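Local structure of Csc2 (Thermofilum pendens, 4TXD) at residues A[109-114]-A[336-341]; A[260-265]-A[280-285]; A[194-199]-A[246-251]; A[63-68]-A[276-281]. The protein probably binds RNA as the Cas7-family protein of the type I-D CRISPR system, and carries a bound zinc ion. All blocks are in the same frame, centred on the assembly; numbering follows the deposited sequence. Where two conformers were deposited one is given.

Contact 1: residues A[109-114]-A[336-341]; sequences LREYRD and DHKDPN
His337 NE2 donates to Glu111 OE1 over 2.6 Å, meeting it on the anti side close to the carboxylate plane (N-H...O angle 156°). The two flat groups are nearly coplanar, and Glu111 CB rests at the imidazole edge. CG of His337 lies between its backbone N and carbonyl carbon (chi1 75°), which turns the ring against the helix; Tyr260 OH bonds ND1, so both ring nitrogens are engaged, which would fix the ring's rotation. Lys338 NZ, 4.3 Å from Glu111 OE1, adds opposite charge without a salt bridge. Here the loop between helices 328-334 and 343-365, with its type I turn from Asp336 to Asp339, docks on the end of helix 94-115. Asx turns at Asp336 and Asp339 brace this loop. Tyr112 lies along it, with the carbonyl oxygens of His337 and Asp339 at the ring edge, near its plane, and its OH donates to Pro340 O at 2.7 Å. Buried His337 O has no hydrogen-bond partner; Tyr112 CA makes a CA-H...O contact with it at 3.3 Å.

Contact 2: residues A[260-265]-A[280-285]; sequences YSLATL and VEILGV
The flat group in this contact is the peptide carbonyl of Leu262, whose oxygen sits 3.3 Å from Val280 CB; no ring lies across it. CG1 of Val280 stands anti to its backbone N (chi1 178°), and the two methyls straddle that oxygen. Tyr260 points away from the strand; Thr264 CG2 lies over one face of its ring, offset toward the rim. Val280 CG2 also touches Leu265 CB at 3.7 Å, while Ile282 CD1 lies 4.0 Å from Leu262 CB, the two side chains crossing at about a right angle. Ala263 CB adds a looser contact with Ile282 CG1. This is the end of helix 252-263 lying on strand 277-288, part of a beta-alpha-beta crossover from strand 240-247 with strand 52-61 between, as expected of an RRM-like fold. No direct hydrogen bond joins the segments. One water links Ala263 O (2.8 Å) with Val280 N (2.9 Å); a second lies between Ala263 O and Val280 O, 2.7 Å from the latter. The direct contact is thus apolar, and polar backbone atoms of the two segments are joined through water where the helix ends.

Contact 3: residues A[194-199]-A[246-251]; sequences KTRVRF and ELVDLT
Arg196 has its CG anti to the carbonyl carbon (chi1 -88°) and bends at chi3 (-66°), which folds its chain along the backbone of Val248 and Asp249. NH1 thereby donates to Asp249 O at 3.0 Å; the oxygen lies in the guanidinium plane, although the donor stands above the carbonyl plane. Leu250 CD2 sits over one face of the guanidinium, 3.7 Å from NH1. Glu254 forms a salt bridge with NH1, and Thr172 O takes NH2. The antiparallel Arg198-Glu246 pair is bonded both ways, Arg198 N to Glu246 O (2.9 Å) and Glu246 N to Arg198 O (2.8 Å), and Val248 N to Arg196 O (2.9 Å) carries the ladder on into the loop. Val197 and Leu247 form the non-hydrogen-bonded pair, their side chains side by side. On the other face Arg198 NH1 is 4.0 Å from Glu246 OE1, a matter of charges only because the oxygen lies well out of the guanidinium plane; OE1 forms its salt bridge with Arg52 and OE2 with Arg244. Strands 197-204 and 240-247 are neighbours in the large antiparallel sheet; helix 252-263 packs on Val197 and Leu247, helix 169-174 also touches Val197, and strand 52-61 continues the sheet beyond Leu247.

Contact 4: residues A[63-68]-A[276-281]; sequences NYLLLR and GTVRVE
Leu65 and Gly276 approach to 4.8 Å between CA atoms, and Asn63 and Thr277 to 5.9 Å, yet no clear hydrogen bond joins the two backbones. Gly276 adopts phi 153° and psi -171°, a combination seldom open to residues with a side chain, and the chain turns a corner there. Its CA lies 4.1 Å from Tyr64 O and 3.9 Å from Leu65 CD2. In Leu65, CG anti to the carbonyl carbon (chi1 -79°) brings CD2 against Gly276 CA and Val278 CG1. The Leu65 and Val278 side chains cross at about a right angle; CD2 meets Val278 CG1 at 3.6 Å, and CD1 follows at 4.0 Å. This apolar touch is buried. Nearer the surface the Asn63 side chain lies across Thr277, also at roughly a right angle, while Thr277 OG1 is hydrogen-bonded to Glu267. The contact marks a passage between two sheets. Backbone bonds of Leu66 with Tyr275 and Arg68 with Gly273, and of Leu65 with Val235 and Leu67 with Val233, place strand 65-68 between strands 274-275 and 232-235 of a small antiparallel sheet. Beyond the corner, strand 277-288 enters the large sheet, where Val278 packs on Val59 of strand 52-61.

In the fold
Contacts 2 and 4 share Val280 and Glu281 of strand 277-288, with centres 14 Å apart: helix 252-263 packs on the strand in one, and the start of the strand meets the small sheet in the other. Contact 3 adjoins contact 2 through Phe199 CE1 and Leu262 CD1, 4.0 Å apart, so the helix bridges two regions of the same large sheet. Contact 1 is peripheral but tied to contact 2 by the probable hydrogen bond between His337 ND1 and Tyr260 OH, 3.1 Å. The zinc ion, held by Cys146, Asp165, Cys168 and Cys171, lies about 11 Å from the Arg196 side chain of contact 3 and about 13 Å from that of Tyr112 in contact 1; contacts 2 and 4 are away from this site.

Contact 1: residues A[109-114]-A[336-341]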
loop_
_atom_site.group_PDB
_atom_site.type_symbol
_atom_site.label_atom_id
_atom_site.label_comp_id
_atom_site.label_asym_id
_atom_site.label_seq_id
_atom_site.Cartn_x
_atom_site.Cartn_y
_atom_site.Cartn_z
ATOM N N LEU A 109 6.102 9.101 7.260
ATOM C CA LEU A 109 7.552 9.123 7.506
ATOM C C LEU A 109 8.067 10.539 7.678
ATOM O O LEU A 109 8.949 10.797 8.508
ATOM C CB LEU A 109 8.324 8.442 6.364
ATOM C CG LEU A 109 8.220 6.924 6.337
ATOM C CD1 LEU A 109 8.706 6.367 4.991
ATOM C CD2 LEU A 109 9.005 6.336 7.506
ATOM N N ARG A 110 7.538 11.455 6.875
ATOM C CA ARG A 110 7.914 12.852 7.009
ATOM C C ARG A 110 7.460 13.418 8.355
ATOM O O ARG A 110 8.187 14.180 8.994
ATOM C CB ARG A 110 7.341 13.668 5.867
ATOM C CG ARG A 110 8.117 13.523 4.580
ATOM C CD ARG A 110 7.325 14.083 3.420
ATOM N NE ARG A 110 8.062 14.002 2.165
ATOM C CZ ARG A 110 7.488 14.048 0.965
ATOM N NH1 ARG A 110 6.166 14.155 0.865
ATOM N NH2 ARG A 110 8.231 13.973 -0.135
ATOM N N GLU A 111 6.273 13.026 8.798
ATOM C CA GLU A 111 5.770 13.492 10.087
ATOM C C GLU A 111 6.526 12.856 11.248
ATOM O O GLU A 111 6.687 13.474 12.308
ATOM C CB GLU A 111 4.270 13.222 10.203
ATOM C CG GLU A 111 3.458 14.155 9.296
ATOM C CD GLU A 111 1.958 13.906 9.355
ATOM O OE1 GLU A 111 1.493 13.074 10.177
ATOM O OE2 GLU A 111 1.250 14.557 8.561
ATOM N N TYR A 112 6.992 11.625 11.055
ATOM C CA TYR A 112 7.828 10.983 12.056
ATOM C C TYR A 112 9.101 11.791 12.211
ATOM O O TYR A 112 9.512 12.131 13.330
ATOM C CB TYR A 112 8.158 9.540 11.680
ATOM C CG TYR A 112 9.216 8.931 12.577
ATOM C CD1 TYR A 112 8.895 8.494 13.857
ATOM C CD2 TYR A 112 10.538 8.794 12.143
ATOM C CE1 TYR A 112 9.855 7.937 14.691
ATOM C CE2 TYR A 112 11.508 8.234 12.974
ATOM C CZ TYR A 112 11.161 7.815 14.245
ATOM O OH TYR A 112 12.108 7.265 15.081
ATOM N N ARG A 113 9.706 12.111 11.072
ATOM C CA ARG A 113 10.932 12.897 11.043
ATOM C C ARG A 113 10.771 14.214 11.792
ATOM O O ARG A 113 11.651 14.630 12.545
ATOM C CB ARG A 113 11.350 13.175 9.602
ATOM C CG ARG A 113 12.542 14.099 9.465
ATOM C CD ARG A 113 12.595 14.702 8.081
ATOM N NE ARG A 113 11.437 15.558 7.847
ATOM C CZ ARG A 113 10.883 15.773 6.659
ATOM N NH1 ARG A 113 11.375 15.183 5.573
ATOM N NH2 ARG A 113 9.827 16.571 6.559
ATOM N N ASP A 114 9.641 14.872 11.578
ATOM C CA ASP A 114 9.406 16.180 12.178
ATOM C C ASP A 114 9.001 16.101 13.643
ATOM O O ASP A 114 8.913 17.116 14.317
ATOM C CB ASP A 114 8.347 16.927 11.380
ATOM C CG ASP A 114 8.842 17.324 10.016
ATOM O OD1 ASP A 114 10.075 17.325 9.819
ATOM O OD2 ASP A 114 8.008 17.639 9.146
ATOM N N ASP A 336 1.465 5.306 17.030
ATOM C CA ASP A 336 1.710 6.736 17.060
ATOM C C ASP A 336 2.940 7.019 16.224
ATOM O O ASP A 336 4.073 6.841 16.687
ATOM C CB ASP A 336 1.883 7.222 18.505
ATOM C CG ASP A 336 2.219 8.696 18.605
ATOM O OD1 ASP A 336 2.143 9.432 17.593
ATOM O OD2 ASP A 336 2.545 9.130 19.733
ATOM N N HIS A 337 2.717 7.462 14.989
ATOM C CA HIS A 337 3.819 7.672 14.054
ATOM C C HIS A 337 4.565 8.953 14.382
ATOM O O HIS A 337 5.565 9.270 13.751
ATOM C CB HIS A 337 3.315 7.700 12.602
ATOM C CG HIS A 337 2.608 8.966 12.228
ATOM N ND1 HIS A 337 1.265 9.170 12.475
ATOM C CD2 HIS A 337 3.057 10.096 11.631
ATOM C CE1 HIS A 337 0.918 10.367 12.041
ATOM N NE2 HIS A 337 1.986 10.950 11.520
ATOM N N LYS A 338 4.087 9.679 15.388
ATOM C CA LYS A 338 4.754 10.906 15.824
ATOM C C LYS A 338 5.538 10.697 17.126
ATOM O O LYS A 338 6.061 11.644 17.709
ATOM C CB LYS A 338 3.735 12.038 15.991
ATOM C CG LYS A 338 3.309 12.660 14.672
ATOM C CD LYS A 338 2.330 13.811 14.871
ATOM C CE LYS A 338 2.101 14.560 13.561
ATOM N NZ LYS A 338 0.989 15.553 13.655
ATOM N N ASP A 339 5.601 9.450 17.575
ATOM C CA ASP A 339 6.408 9.080 18.731
ATOM C C ASP A 339 7.796 8.668 18.241
ATOM O O ASP A 339 7.938 7.638 17.581
ATOM C CB ASP A 339 5.733 7.945 19.510
ATOM C CG ASP A 339 6.583 7.413 20.662
ATOM O OD1 ASP A 339 7.678 7.952 20.932
ATOM O OD2 ASP A 339 6.146 6.434 21.300
ATOM N N PRO A 340 8.825 9.464 18.576
ATOM C CA PRO A 340 10.202 9.223 18.114
ATOM C C PRO A 340 10.684 7.813 18.414
ATOM O O PRO A 340 11.543 7.294 17.715
ATOM C CB PRO A 340 11.014 10.267 18.892
ATOM C CG PRO A 340 10.039 11.392 19.096
ATOM C CD PRO A 340 8.733 10.687 19.396
ATOM N N ASN A 341 10.119 7.186 19.431
ATOM C CA ASN A 341 10.529 5.847 19.781
ATOM C C ASN A 341 9.405 4.831 19.651
ATOM O O ASN A 341 9.491 3.729 20.195
ATOM C CB ASN A 341 11.102 5.846 21.200
ATOM C CG ASN A 341 12.297 6.761 21.328
ATOM O OD1 ASN A 341 13.357 6.490 20.764
ATOM N ND2 ASN A 341 12.131 7.864 22.049
#

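Contact 2: residues A[260-265]-A[280-285]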
loop_
_atom_site.group_PDB
_atom_site.type_symbol
_atom_site.label_atom_id
_atom_site.label_comp_id
_atom_site.label_asym_id
_atom_site.label_seq_id
_atom_site.Cartn_x
_atom_site.Cartn_y
_atom_site.Cartn_z
ATOM N N TYR A 260 -1.434 0.502 8.828
ATOM C CA TYR A 260 -1.679 1.854 9.323
ATOM C C TYR A 260 -1.664 2.906 8.216
ATOM O O TYR A 260 -2.417 3.879 8.261
ATOM C CB TYR A 260 -0.634 2.193 10.393
ATOM C CG TYR A 260 -0.780 3.532 11.072
ATOM C CD1 TYR A 260 -1.716 3.724 12.091
ATOM C CD2 TYR A 260 0.047 4.598 10.731
ATOM C CE1 TYR A 260 -1.830 4.947 12.729
ATOM C CE2 TYR A 260 -0.056 5.820 11.372
ATOM C CZ TYR A 260 -0.997 5.988 12.369
ATOM O OH TYR A 260 -1.096 7.203 12.997
ATOM N N SER A 261 -0.805 2.724 7.217
ATOM C CA SER A 261 -0.781 3.659 6.100
ATOM C C SER A 261 -2.108 3.594 5.342
ATOM O O SER A 261 -2.645 4.615 4.919
ATOM C CB SER A 261 0.388 3.354 5.155
ATOM O OG SER A 261 1.643 3.629 5.783
ATOM N N LEU A 262 -2.613 2.380 5.169
ATOM C CA LEU A 262 -3.908 2.151 4.530
ATOM C C LEU A 262 -5.033 2.817 5.325
ATOM O O LEU A 262 -5.848 3.557 4.783
ATOM C CB LEU A 262 -4.164 0.653 4.427
ATOM C CG LEU A 262 -4.730 -0.018 3.184
ATOM C CD1 LEU A 262 -4.344 0.700 1.916
ATOM C CD2 LEU A 262 -4.222 -1.449 3.165
ATOM N N ALA A 263 -5.050 2.543 6.624
ATOM C CA ALA A 263 -6.099 3.009 7.525
ATOM C C ALA A 263 -6.132 4.525 7.653
ATOM O O ALA A 263 -7.161 5.098 8.020
ATOM C CB ALA A 263 -5.915 2.369 8.905
ATOM N N THR A 264 -5.017 5.182 7.345
ATOM C CA THR A 264 -4.953 6.630 7.496
ATOM C C THR A 264 -5.085 7.398 6.198
ATOM O O THR A 264 -4.972 8.624 6.188
ATOM C CB THR A 264 -3.641 7.074 8.189
ATOM O OG1 THR A 264 -2.517 6.444 7.562
ATOM C CG2 THR A 264 -3.676 6.696 9.672
ATOM N N LEU A 265 -5.325 6.684 5.103
ATOM C CA LEU A 265 -5.681 7.328 3.845
ATOM C C LEU A 265 -6.924 8.204 4.006
ATOM O O LEU A 265 -7.957 7.746 4.495
ATOM C CB LEU A 265 -5.944 6.283 2.754
ATOM C CG LEU A 265 -4.753 5.576 2.120
ATOM C CD1 LEU A 265 -5.236 4.450 1.228
ATOM C CD2 LEU A 265 -3.949 6.604 1.328
ATOM N N VAL A 280 -10.928 4.796 4.871
ATOM C CA VAL A 280 -10.558 3.411 4.673
ATOM C C VAL A 280 -10.688 2.677 5.980
ATOM O O VAL A 280 -10.285 3.195 7.021
ATOM C CB VAL A 280 -9.100 3.274 4.146
ATOM C CG1 VAL A 280 -8.718 1.806 3.996
ATOM C CG2 VAL A 280 -8.927 4.037 2.815
ATOM N N GLU A 281 -11.256 1.482 5.943
ATOM C CA GLU A 281 -11.336 0.642 7.134
ATOM C C GLU A 281 -10.783 -0.744 6.867
ATOM O O GLU A 281 -11.204 -1.408 5.921
ATOM C CB GLU A 281 -12.778 0.502 7.612
ATOM C CG GLU A 281 -13.527 1.791 7.768
ATOM C CD GLU A 281 -15.010 1.530 7.891
ATOM O OE1 GLU A 281 -15.717 1.599 6.860
ATOM O OE2 GLU A 281 -15.455 1.227 9.017
ATOM N N ILE A 282 -9.850 -1.189 7.709
ATOM C CA ILE A 282 -9.369 -2.569 7.634
ATOM C C ILE A 282 -10.409 -3.463 8.309
ATOM O O ILE A 282 -10.822 -3.185 9.438
ATOM C CB ILE A 282 -7.992 -2.760 8.334
ATOM C CG1 ILE A 282 -7.007 -1.657 7.928
ATOM C CG2 ILE A 282 -7.446 -4.167 8.082
ATOM C CD1 ILE A 282 -6.594 -1.703 6.467
ATOM N N LEU A 283 -10.825 -4.520 7.646
ATOM C CA LEU A 283 -11.793 -5.427 8.205
ATOM C C LEU A 283 -11.220 -6.725 8.737
ATOM O O LEU A 283 -11.758 -7.307 9.632
ATOM C CB LEU A 283 -12.875 -5.755 7.206
ATOM C CG LEU A 283 -13.700 -4.585 6.712
ATOM C CD1 LEU A 283 -14.815 -5.094 5.856
ATOM C CD2 LEU A 283 -14.239 -3.776 7.850
ATOM N N GLY A 284 -10.141 -7.187 8.157
ATOM C CA GLY A 284 -9.637 -8.488 8.558
ATOM C C GLY A 284 -8.363 -8.915 7.869
ATOM O O GLY A 284 -8.046 -8.444 6.770
ATOM N N VAL A 285 -7.629 -9.806 8.527
ATOM C CA VAL A 285 -6.421 -10.390 7.949
ATOM C C VAL A 285 -6.442 -11.913 8.051
ATOM O O VAL A 285 -7.140 -12.482 8.884
ATOM C CB VAL A 285 -5.137 -9.867 8.634
ATOM C CG1 VAL A 285 -5.017 -8.364 8.478
ATOM C CG2 VAL A 285 -5.125 -10.262 10.116
HETATM O O HOH W 1 -9.045 6.444 6.369
HETATM O O HOH W 2 -9.421 4.578 9.181
#

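Contact 3: residues A[194-199]-A[246-251]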
loop_
_atom_site.group_PDB
_atom_site.type_symbol
_atom_site.label_atom_id
_atom_site.label_comp_id
_atom_site.label_asym_id
_atom_site.label_seq_id
_atom_site.Cartn_x
_atom_site.Cartn_y
_atom_site.Cartn_z
ATOM N N LYS A 194 10.944 -5.306 -5.936
ATOM C CA LYS A 194 9.525 -5.470 -6.239
ATOM C C LYS A 194 8.692 -5.297 -4.975
ATOM O O LYS A 194 9.132 -5.626 -3.878
ATOM C CB LYS A 194 9.240 -6.838 -6.861
ATOM C CG LYS A 194 9.677 -6.969 -8.317
ATOM C CD LYS A 194 9.282 -8.322 -8.889
ATOM C CE LYS A 194 8.110 -8.212 -9.849
ATOM N NZ LYS A 194 8.485 -7.442 -11.068
ATOM N N THR A 195 7.479 -4.774 -5.134
ATOM C CA THR A 195 6.614 -4.576 -3.964
ATOM C C THR A 195 6.299 -5.888 -3.223
ATOM O O THR A 195 6.062 -6.940 -3.834
ATOM C CB THR A 195 5.282 -3.881 -4.366
ATOM O OG1 THR A 195 4.516 -3.603 -3.185
ATOM C CG2 THR A 195 4.453 -4.765 -5.319
ATOM N N ARG A 196 6.313 -5.821 -1.895
ATOM C CA ARG A 196 5.916 -6.945 -1.059
ATOM C C ARG A 196 4.456 -6.756 -0.620
ATOM O O ARG A 196 3.918 -7.529 0.166
ATOM C CB ARG A 196 6.861 -7.074 0.154
ATOM C CG ARG A 196 8.109 -7.952 -0.129
ATOM C CD ARG A 196 9.110 -7.943 1.046
ATOM N NE ARG A 196 9.680 -6.615 1.209
ATOM C CZ ARG A 196 10.098 -6.086 2.355
ATOM N NH1 ARG A 196 10.032 -6.776 3.492
ATOM N NH2 ARG A 196 10.585 -4.857 2.346
ATOM N N VAL A 197 3.841 -5.709 -1.153
ATOM C CA VAL A 197 2.420 -5.396 -0.933
ATOM C C VAL A 197 1.731 -5.378 -2.301
ATOM O O VAL A 197 1.908 -4.439 -3.072
ATOM C CB VAL A 197 2.233 -4.030 -0.223
ATOM C CG1 VAL A 197 0.738 -3.695 -0.023
ATOM C CG2 VAL A 197 2.988 -4.014 1.114
ATOM N N ARG A 198 1.000 -6.444 -2.618
ATOM C CA ARG A 198 0.335 -6.568 -3.911
ATOM C C ARG A 198 -1.165 -6.311 -3.778
ATOM O O ARG A 198 -1.861 -7.068 -3.110
ATOM C CB ARG A 198 0.559 -7.962 -4.501
ATOM C CG ARG A 198 1.971 -8.231 -4.981
ATOM C CD ARG A 198 1.952 -9.007 -6.296
ATOM N NE ARG A 198 2.595 -10.315 -6.201
ATOM C CZ ARG A 198 1.943 -11.474 -6.139
ATOM N NH1 ARG A 198 0.616 -11.503 -6.155
ATOM N NH2 ARG A 198 2.621 -12.611 -6.059
ATOM N N PHE A 199 -1.657 -5.267 -4.424
ATOM C CA PHE A 199 -3.087 -4.949 -4.360
ATOM C C PHE A 199 -3.893 -5.641 -5.452
ATOM O O PHE A 199 -3.468 -5.670 -6.609
ATOM C CB PHE A 199 -3.325 -3.444 -4.485
ATOM C CG PHE A 199 -2.966 -2.659 -3.262
ATOM C CD1 PHE A 199 -3.831 -2.605 -2.176
ATOM C CD2 PHE A 199 -1.764 -1.960 -3.205
ATOM C CE1 PHE A 199 -3.504 -1.870 -1.036
ATOM C CE2 PHE A 199 -1.428 -1.222 -2.077
ATOM C CZ PHE A 199 -2.292 -1.176 -0.987
ATOM N N GLU A 246 -2.258 -8.511 -0.714
ATOM C CA GLU A 246 -1.438 -9.603 -0.197
ATOM C C GLU A 246 -0.085 -9.053 0.263
ATOM O O GLU A 246 0.598 -8.342 -0.481
ATOM C CB GLU A 246 -1.255 -10.697 -1.255
ATOM C CG GLU A 246 -2.519 -11.511 -1.481
ATOM C CD GLU A 246 -2.305 -12.654 -2.455
ATOM O OE1 GLU A 246 -1.137 -12.914 -2.824
ATOM O OE2 GLU A 246 -3.304 -13.285 -2.859
ATOM N N LEU A 247 0.264 -9.352 1.510
ATOM C CA LEU A 247 1.477 -8.839 2.145
ATOM C C LEU A 247 2.416 -10.018 2.363
ATOM O O LEU A 247 2.055 -10.968 3.045
ATOM C CB LEU A 247 1.158 -8.143 3.475
ATOM C CG LEU A 247 0.637 -6.703 3.412
ATOM C CD1 LEU A 247 -0.604 -6.567 2.532
ATOM C CD2 LEU A 247 0.352 -6.169 4.821
ATOM N N VAL A 248 3.594 -9.978 1.749
ATOM C CA VAL A 248 4.511 -11.117 1.817
ATOM C C VAL A 248 5.890 -10.712 2.342
ATOM O O VAL A 248 6.365 -9.609 2.072
ATOM C CB VAL A 248 4.684 -11.799 0.425
ATOM C CG1 VAL A 248 3.367 -12.382 -0.054
ATOM C CG2 VAL A 248 5.200 -10.814 -0.590
ATOM N N ASP A 249 6.509 -11.609 3.105
ATOM C CA ASP A 249 7.883 -11.440 3.586
ATOM C C ASP A 249 8.111 -10.138 4.340
ATOM O O ASP A 249 9.195 -9.556 4.280
ATOM C CB ASP A 249 8.860 -11.547 2.410
ATOM C CG ASP A 249 8.833 -12.915 1.773
ATOM O OD1 ASP A 249 8.641 -13.897 2.519
ATOM O OD2 ASP A 249 8.982 -13.014 0.538
ATOM N N LEU A 250 7.085 -9.686 5.058
ATOM C CA LEU A 250 7.213 -8.506 5.895
ATOM C C LEU A 250 7.604 -8.878 7.317
ATOM O O LEU A 250 7.266 -9.957 7.803
ATOM C CB LEU A 250 5.898 -7.708 5.939
ATOM C CG LEU A 250 5.335 -7.163 4.627
ATOM C CD1 LEU A 250 4.154 -6.270 4.929
ATOM C CD2 LEU A 250 6.410 -6.392 3.866
ATOM N N THR A 251 8.315 -7.968 7.968
ATOM C CA THR A 251 8.493 -8.014 9.420
ATOM C C THR A 251 7.272 -7.424 10.118
ATOM O O THR A 251 6.437 -6.791 9.476
ATOM C CB THR A 251 9.717 -7.226 9.859
ATOM O OG1 THR A 251 9.520 -5.853 9.521
ATOM C CG2 THR A 251 10.988 -7.743 9.152
#

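Contact 4: residues A[63-68]-A[276-281]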
loop_
_atom_site.group_PDB
_atom_site.type_symbol
_atom_site.label_atom_id
_atom_site.label_comp_id
_atom_site.label_asym_id
_atom_site.label_seq_id
_atom_site.Cartn_x
_atom_site.Cartn_y
_atom_site.Cartn_z
ATOM N N ASN A 63 -16.614 12.662 -0.048
ATOM C CA ASN A 63 -17.165 13.533 -1.076
ATOM C C ASN A 63 -17.279 12.776 -2.407
ATOM O O ASN A 63 -17.357 11.551 -2.420
ATOM C CB ASN A 63 -16.290 14.787 -1.243
ATOM C CG ASN A 63 -14.790 14.464 -1.396
ATOM O OD1 ASN A 63 -14.404 13.336 -1.720
ATOM N ND2 ASN A 63 -13.943 15.474 -1.168
ATOM N N TYR A 64 -17.319 13.387 -3.457
ATOM C CA TYR A 64 -17.118 12.818 -4.787
ATOM C C TYR A 64 -15.668 12.382 -4.954
ATOM O O TYR A 64 -14.807 13.087 -4.547
ATOM C CB TYR A 64 -17.487 13.800 -5.908
ATOM C CG TYR A 64 -18.942 13.857 -6.259
ATOM C CD1 TYR A 64 -19.811 14.675 -5.571
ATOM C CD2 TYR A 64 -19.464 13.085 -7.277
ATOM C CE1 TYR A 64 -21.135 14.721 -5.885
ATOM C CE2 TYR A 64 -20.788 13.138 -7.587
ATOM C CZ TYR A 64 -21.624 13.951 -6.875
ATOM O OH TYR A 64 -22.937 13.987 -7.188
ATOM N N LEU A 65 -15.441 11.226 -5.566
ATOM C CA LEU A 65 -14.117 10.792 -5.960
ATOM C C LEU A 65 -13.924 10.965 -7.447
ATOM O O LEU A 65 -14.742 10.489 -8.160
ATOM C CB LEU A 65 -13.901 9.333 -5.689
ATOM C CG LEU A 65 -13.595 8.844 -4.316
ATOM C CD1 LEU A 65 -13.294 7.371 -4.352
ATOM C CD2 LEU A 65 -12.438 9.638 -3.758
ATOM N N LEU A 66 -12.923 11.526 -7.912
ATOM C CA LEU A 66 -12.680 11.669 -9.343
ATOM C C LEU A 66 -11.652 10.637 -9.798
ATOM O O LEU A 66 -10.542 10.585 -9.270
ATOM C CB LEU A 66 -12.206 13.084 -9.674
ATOM C CG LEU A 66 -12.957 14.249 -9.022
ATOM C CD1 LEU A 66 -12.380 15.585 -9.476
ATOM C CD2 LEU A 66 -14.449 14.178 -9.311
ATOM N N LEU A 67 -11.948 9.863 -10.629
ATOM C CA LEU A 67 -11.136 8.879 -11.324
ATOM C C LEU A 67 -10.746 9.338 -12.733
ATOM O O LEU A 67 -11.563 9.720 -13.480
ATOM C CB LEU A 67 -11.807 7.517 -11.414
ATOM C CG LEU A 67 -12.228 6.840 -10.118
ATOM C CD1 LEU A 67 -12.980 5.544 -10.326
ATOM C CD2 LEU A 67 -11.045 6.633 -9.215
ATOM N N ARG A 68 -9.471 9.263 -13.033
ATOM C CA ARG A 68 -8.962 9.604 -14.346
ATOM C C ARG A 68 -8.055 8.521 -14.866
ATOM O O ARG A 68 -7.275 8.007 -14.154
ATOM C CB ARG A 68 -8.161 10.879 -14.301
ATOM C CG ARG A 68 -8.919 12.057 -13.830
ATOM C CD ARG A 68 -8.026 13.268 -13.847
ATOM N NE ARG A 68 -8.505 14.252 -14.761
ATOM C CZ ARG A 68 -9.147 15.345 -14.390
ATOM N NH1 ARG A 68 -9.560 16.198 -15.294
ATOM N NH2 ARG A 68 -9.370 15.576 -13.117
ATOM N N GLY A 276 -9.804 13.014 -4.291
ATOM C CA GLY A 276 -10.926 13.254 -3.396
ATOM C C GLY A 276 -10.644 12.742 -2.001
ATOM O O GLY A 276 -9.518 12.346 -1.696
ATOM N N THR A 277 -11.670 12.739 -1.156
ATOM C CA THR A 277 -11.517 12.297 0.224
ATOM C C THR A 277 -12.152 10.937 0.464
ATOM O O THR A 277 -13.302 10.701 0.093
ATOM C CB THR A 277 -12.143 13.327 1.196
ATOM O OG1 THR A 277 -11.616 14.627 0.903
ATOM C CG2 THR A 277 -11.850 12.959 2.639
ATOM N N VAL A 278 -11.408 10.034 1.092
ATOM C CA VAL A 278 -11.951 8.733 1.421
ATOM C C VAL A 278 -11.818 8.454 2.905
ATOM O O VAL A 278 -11.112 9.161 3.622
ATOM C CB VAL A 278 -11.251 7.581 0.651
ATOM C CG1 VAL A 278 -11.403 7.778 -0.860
ATOM C CG2 VAL A 278 -9.772 7.472 1.063
ATOM N N ARG A 279 -12.519 7.419 3.339
ATOM C CA ARG A 279 -12.271 6.780 4.615
ATOM C C ARG A 279 -12.039 5.298 4.354
ATOM O O ARG A 279 -12.828 4.626 3.676
ATOM C CB ARG A 279 -13.430 6.991 5.597
ATOM C CG ARG A 279 -13.166 6.348 6.948
ATOM C CD ARG A 279 -14.240 6.664 7.983
ATOM N NE ARG A 279 -13.958 5.980 9.245
ATOM C CZ ARG A 279 -14.605 4.901 9.680
ATOM N NH1 ARG A 279 -15.600 4.387 8.968
ATOM N NH2 ARG A 279 -14.266 4.344 10.836
ATOM N N VAL A 280 -10.928 4.796 4.871
ATOM C CA VAL A 280 -10.558 3.411 4.673
ATOM C C VAL A 280 -10.688 2.677 5.980
ATOM O O VAL A 280 -10.285 3.195 7.021
ATOM C CB VAL A 280 -9.100 3.274 4.146
ATOM C CG1 VAL A 280 -8.718 1.806 3.996
ATOM C CG2 VAL A 280 -8.927 4.037 2.815
ATOM N N GLU A 281 -11.256 1.482 5.943
ATOM C CA GLU A 281 -11.336 0.642 7.134
ATOM C C GLU A 281 -10.783 -0.744 6.867
ATOM O O GLU A 281 -11.204 -1.408 5.921
ATOM C CB GLU A 281 -12.778 0.502 7.612
ATOM C CG GLU A 281 -13.527 1.791 7.768
ATOM C CD GLU A 281 -15.010 1.530 7.891
ATOM O OE1 GLU A 281 -15.717 1.599 6.860
ATOM O OE2 GLU A 281 -15.455 1.227 9.017
#